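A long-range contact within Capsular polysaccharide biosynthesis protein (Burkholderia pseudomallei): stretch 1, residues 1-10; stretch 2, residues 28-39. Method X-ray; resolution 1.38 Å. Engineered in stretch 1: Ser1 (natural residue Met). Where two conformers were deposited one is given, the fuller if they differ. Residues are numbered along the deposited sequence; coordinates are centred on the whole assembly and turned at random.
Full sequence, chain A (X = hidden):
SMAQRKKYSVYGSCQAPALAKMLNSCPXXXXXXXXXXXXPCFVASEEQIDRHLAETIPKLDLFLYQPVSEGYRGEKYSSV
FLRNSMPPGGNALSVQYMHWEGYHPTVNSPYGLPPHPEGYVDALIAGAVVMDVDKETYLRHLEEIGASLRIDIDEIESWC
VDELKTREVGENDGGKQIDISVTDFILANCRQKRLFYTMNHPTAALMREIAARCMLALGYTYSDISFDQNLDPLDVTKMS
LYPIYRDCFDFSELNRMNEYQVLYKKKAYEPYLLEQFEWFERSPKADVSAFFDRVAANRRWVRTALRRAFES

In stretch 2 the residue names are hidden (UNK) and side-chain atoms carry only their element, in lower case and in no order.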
# COMPACT_ATOMS: atom_id res chain seq x y z
N SER A 1 28.07 21.56 -4.00
CA SER A 1 27.97 21.39 -5.47
C SER A 1 27.23 20.11 -5.83
O SER A 1 26.06 19.98 -5.46
CB SER A 1 29.35 21.41 -6.13
OG SER A 1 29.66 22.71 -6.60
N MET A 2 27.97 19.19 -6.50
CA MET A 2 27.46 17.90 -7.02
C MET A 2 28.13 16.71 -6.34
O MET A 2 27.44 15.78 -5.89
CB MET A 2 27.60 17.78 -8.56
CG MET A 2 27.19 16.43 -9.17
SD MET A 2 25.41 16.08 -9.22
CE MET A 2 25.40 14.40 -9.85
N ALA A 3 29.45 16.74 -6.22
CA ALA A 3 30.14 15.81 -5.35
C ALA A 3 29.93 16.29 -3.90
O ALA A 3 30.28 15.59 -2.94
CB ALA A 3 31.61 15.72 -5.70
N GLN A 4 29.31 17.47 -3.76
CA GLN A 4 28.93 18.07 -2.47
C GLN A 4 27.41 18.32 -2.35
O GLN A 4 26.97 19.30 -1.75
CB GLN A 4 29.69 19.38 -2.24
CG GLN A 4 31.19 19.19 -2.05
CD GLN A 4 31.92 20.47 -1.72
OE1 GLN A 4 32.69 20.99 -2.53
NE2 GLN A 4 31.69 21.00 -0.51
N ARG A 5 26.62 17.43 -2.93
CA ARG A 5 25.19 17.41 -2.67
C ARG A 5 24.92 17.02 -1.22
O ARG A 5 25.72 16.34 -0.59
CB ARG A 5 24.51 16.39 -3.59
CG ARG A 5 24.46 16.83 -5.04
CD ARG A 5 23.80 15.80 -5.93
NE ARG A 5 24.58 14.57 -6.06
CZ ARG A 5 24.13 13.45 -6.62
NH1 ARG A 5 22.89 13.36 -7.10
NH2 ARG A 5 24.93 12.39 -6.69
N LYS A 6 23.78 17.46 -0.69
CA LYS A 6 23.31 17.03 0.62
C LYS A 6 22.92 15.56 0.56
O LYS A 6 22.59 15.05 -0.51
CB LYS A 6 22.12 17.87 1.08
CG LYS A 6 22.45 19.34 1.32
CD LYS A 6 21.19 20.14 1.59
CE LYS A 6 21.52 21.60 1.86
NZ LYS A 6 20.32 22.35 2.36
N LYS A 7 22.95 14.88 1.71
CA LYS A 7 22.66 13.46 1.75
C LYS A 7 21.28 13.18 2.34
O LYS A 7 20.88 13.78 3.35
CB LYS A 7 23.74 12.70 2.53
CG LYS A 7 25.13 12.81 1.92
CD LYS A 7 26.15 12.09 2.78
CE LYS A 7 27.57 12.51 2.43
NZ LYS A 7 28.51 12.19 3.54
N TYR A 8 20.56 12.26 1.71
CA TYR A 8 19.26 11.84 2.22
C TYR A 8 19.10 10.35 2.12
O TYR A 8 19.78 9.68 1.34
CB TYR A 8 18.10 12.56 1.50
CG TYR A 8 17.60 11.93 0.22
CD1 TYR A 8 18.38 11.92 -0.93
CD2 TYR A 8 16.33 11.37 0.16
CE1 TYR A 8 17.91 11.35 -2.10
CE2 TYR A 8 15.84 10.80 -1.01
CZ TYR A 8 16.63 10.79 -2.13
OH TYR A 8 16.13 10.21 -3.28
N SER A 9 18.18 9.84 2.93
CA SER A 9 17.74 8.47 2.78
C SER A 9 16.23 8.43 2.90
O SER A 9 15.62 9.38 3.40
CB SER A 9 18.36 7.57 3.84
OG SER A 9 18.12 6.22 3.53
N VAL A 10 15.64 7.34 2.42
CA VAL A 10 14.20 7.11 2.56
C VAL A 10 13.99 5.75 3.22
O VAL A 10 14.40 4.71 2.67
CB VAL A 10 13.44 7.17 1.22
CG1 VAL A 10 11.95 7.31 1.49
CG2 VAL A 10 13.89 8.34 0.34
N UNK A 28 15.93 18.59 -10.84
CA UNK A 28 16.15 19.65 -9.86
C UNK A 28 16.45 19.06 -8.47
O UNK A 28 17.35 19.53 -7.76
c UNK A 28 15.19 21.75 -8.83
c UNK A 28 14.97 20.64 -9.84
o UNK A 28 14.85 21.23 -11.14
N UNK A 29 15.72 18.00 -8.10
CA UNK A 29 15.99 17.31 -6.85
C UNK A 29 17.38 16.65 -6.89
O UNK A 29 18.17 16.79 -5.95
c UNK A 29 14.58 16.03 -4.08
c UNK A 29 15.85 14.36 -5.23
c UNK A 29 15.52 14.19 -2.87
c UNK A 29 14.92 16.24 -6.57
c UNK A 29 15.12 15.53 -5.27
c UNK A 29 14.78 15.36 -2.88
c UNK A 29 16.06 13.69 -4.04
N UNK A 30 17.67 15.95 -7.98
CA UNK A 30 18.93 15.21 -8.12
C UNK A 30 20.16 16.13 -8.16
O UNK A 30 21.26 15.70 -7.82
c UNK A 30 18.90 14.30 -9.33
N UNK A 31 19.96 17.38 -8.55
CA UNK A 31 21.02 18.40 -8.52
C UNK A 31 21.49 18.64 -7.08
O UNK A 31 22.68 18.89 -6.83
c UNK A 31 20.51 19.71 -9.15
n UNK A 31 18.42 23.85 -9.63
c UNK A 31 21.47 20.89 -9.12
n UNK A 31 19.78 22.51 -8.33
c UNK A 31 20.73 22.20 -9.40
n UNK A 31 17.92 23.49 -7.42
c UNK A 31 18.71 23.28 -8.46
N UNK A 32 20.57 18.55 -6.13
CA UNK A 32 20.80 18.96 -4.74
C UNK A 32 21.04 17.82 -3.76
O UNK A 32 21.62 18.05 -2.69
o UNK A 32 18.29 21.59 -5.06
c UNK A 32 19.63 19.80 -4.22
c UNK A 32 19.44 21.10 -5.00
o UNK A 32 20.44 21.63 -5.53
N UNK A 33 20.57 16.62 -4.09
CA UNK A 33 20.48 15.53 -3.12
C UNK A 33 21.08 14.25 -3.64
O UNK A 33 20.85 13.87 -4.80
c UNK A 33 19.02 15.27 -2.76
c UNK A 33 17.57 17.38 -2.71
c UNK A 33 17.46 18.53 0.72
c UNK A 33 17.64 17.94 -0.54
c UNK A 33 18.39 16.75 -0.72
c UNK A 33 18.35 16.42 -2.11
c UNK A 33 18.85 16.76 1.65
c UNK A 33 18.08 17.94 1.79
c UNK A 33 19.02 16.17 0.40
n UNK A 33 17.13 18.28 -1.77
N UNK A 34 21.85 13.59 -2.77
CA UNK A 34 22.42 12.28 -3.07
C UNK A 34 21.83 11.24 -2.12
O UNK A 34 21.84 11.42 -0.89
c UNK A 34 23.95 12.28 -3.00
o UNK A 34 26.73 11.92 -3.00
c UNK A 34 26.08 10.87 -3.22
o UNK A 34 26.64 9.76 -3.36
c UNK A 34 24.57 10.93 -3.36
N UNK A 35 21.30 10.16 -2.69
CA UNK A 35 20.68 9.10 -1.90
C UNK A 35 21.72 8.20 -1.25
O UNK A 35 22.67 7.74 -1.91
c UNK A 35 18.35 6.23 -3.20
c UNK A 35 18.10 7.51 -1.07
c UNK A 35 19.07 7.05 -2.15
c UNK A 35 19.77 8.25 -2.80
N UNK A 36 21.52 7.92 0.04
CA UNK A 36 22.23 6.84 0.74
C UNK A 36 21.13 5.82 1.05
O UNK A 36 20.25 6.09 1.87
c UNK A 36 23.85 8.52 1.71
c UNK A 36 22.92 7.34 2.03
c UNK A 36 23.70 6.21 2.69
N UNK A 37 21.16 4.67 0.39
CA UNK A 37 20.05 3.70 0.45
C UNK A 37 19.91 3.02 1.81
O UNK A 37 20.90 2.59 2.39
o UNK A 37 20.02 2.11 -4.21
c UNK A 37 20.23 2.61 -0.61
o UNK A 37 21.15 1.04 -2.66
c UNK A 37 20.44 2.00 -3.04
c UNK A 37 20.09 3.08 -2.04
N UNK A 38 18.68 2.90 2.30
CA UNK A 38 18.37 2.06 3.46
C UNK A 38 17.38 1.00 3.04
O UNK A 38 16.37 1.29 2.38
c UNK A 38 17.51 3.30 7.82
c UNK A 38 18.81 3.68 5.36
c UNK A 38 17.77 2.88 4.61
s UNK A 38 18.14 4.59 6.75
N UNK A 39 17.64 -0.24 3.45
CA UNK A 39 16.71 -1.33 3.22
C UNK A 39 15.39 -1.03 3.92
O UNK A 39 15.38 -0.50 5.03
c UNK A 39 19.81 -2.45 3.51
o UNK A 39 20.85 -2.63 2.85
c UNK A 39 17.27 -2.65 3.75
o UNK A 39 19.78 -1.73 4.53
c UNK A 39 18.54 -3.14 3.03
O HOH W 1 24.77 19.33 -8.56
O HOH W 2 27.54 14.53 -1.51
O HOH W 3 16.63 4.57 0.91
O HOH W 4 13.63 1.97 2.84

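Position 28 has three side-chain atoms, a carbon carrying one oxygen and one carbon, and nothing of stretch 1 lies in reach: Thr28, a helix residue free of this contact. At position 29 one carbon leads to a ring of six carbons with no polar atom, whose edge meets the face of the Tyr8 ring, so this is Phe29. Its CE2 lies 3.5 Å from Tyr8 CZ, with centroids 5.0 Å apart and planes at 84°.

Position 30 carries a single carbon, which makes it Ala30. Its backbone does the work: Arg5 NH1 donates a hydrogen bond to Ala30 O at 2.9 Å. Position 31 is a chain of three carbons, a nitrogen, and a carbon bearing two more nitrogens, the guanidinium of Arg31. CA-to-CB points away from stretch 1, but the backbone O takes a 2.7 Å hydrogen bond from the O of water 1, which also donates a weak one to Ser1 O, an engineered residue.

Position 32 ends in a carbon with two oxygens after one carbon, hence Asp32. The carboxylate turns to its own neighbour, in a salt bridge from Arg31 NE to Asp32 OD1 (3.0 Å). Separately, the backbone Asp32 O accepts a hydrogen bond from Lys6 N at 3.0 Å.

Position 33 has one carbon, then fused five- and six-membered rings with a single nitrogen, one face covered by Lys6 CD: Trp33. Lys6 CD is 4.2 Å from the centroid of the six-membered ring, so the aliphatic part of a lysine covers the indole while its amine bonds elsewhere in the structure.

Position 34 shows three carbons, the last with two oxygens, extended beside the Arg5 guanidinium: Glu34. CG lies over one guanidinium face, 3.7 Å from Arg5 NH2. OE1 is 4.1 Å from Arg5 NH2 and well out of the guanidinium plane, so the charges attract without an N-H pointing at the oxygen.

Position 35 has four carbons forked at the second, one of them over the Tyr8 ring: Leu35. CD1 stands 4.0 Å from the ring centroid, on the face opposite Phe29. Position 36, one carbon carrying two, one of which nears Lys7 CB, is Val36; its CG2 comes 4.3 Å from Lys7 CB, and its O accepts a hydrogen bond from Ser9 OG at 2.7 Å.

Position 37 is again three carbons, the third carrying two oxygens, and its CA-to-CB bond points away from stretch 1: Glu37. Position 38, two carbons, a sulfur and a carbon, unbranched, with a carbon near Ser9 OG, is Met38, whose CG approaches Ser9 OG at 3.2 Å. Position 39, three carbons with two oxygens on the third, is Glu39, outside the contact.

The contact works as a parallel pairing whose backbone bonds alternate: Glu34 N to Lys6 O (2.8 Å), Tyr8 N to Glu34 O (3.0 Å), Val36 N to Tyr8 O (2.8 Å). That register puts Lys6, Tyr8, Trp33 and Leu35 on one face, where Tyr8 is held between Phe29 and Leu35, and Lys7 with Glu34 on the other. Arg5 ties the strand's start to the helix through a backbone carbonyl.

Stretch 2 28-39: TFARDWELVEME
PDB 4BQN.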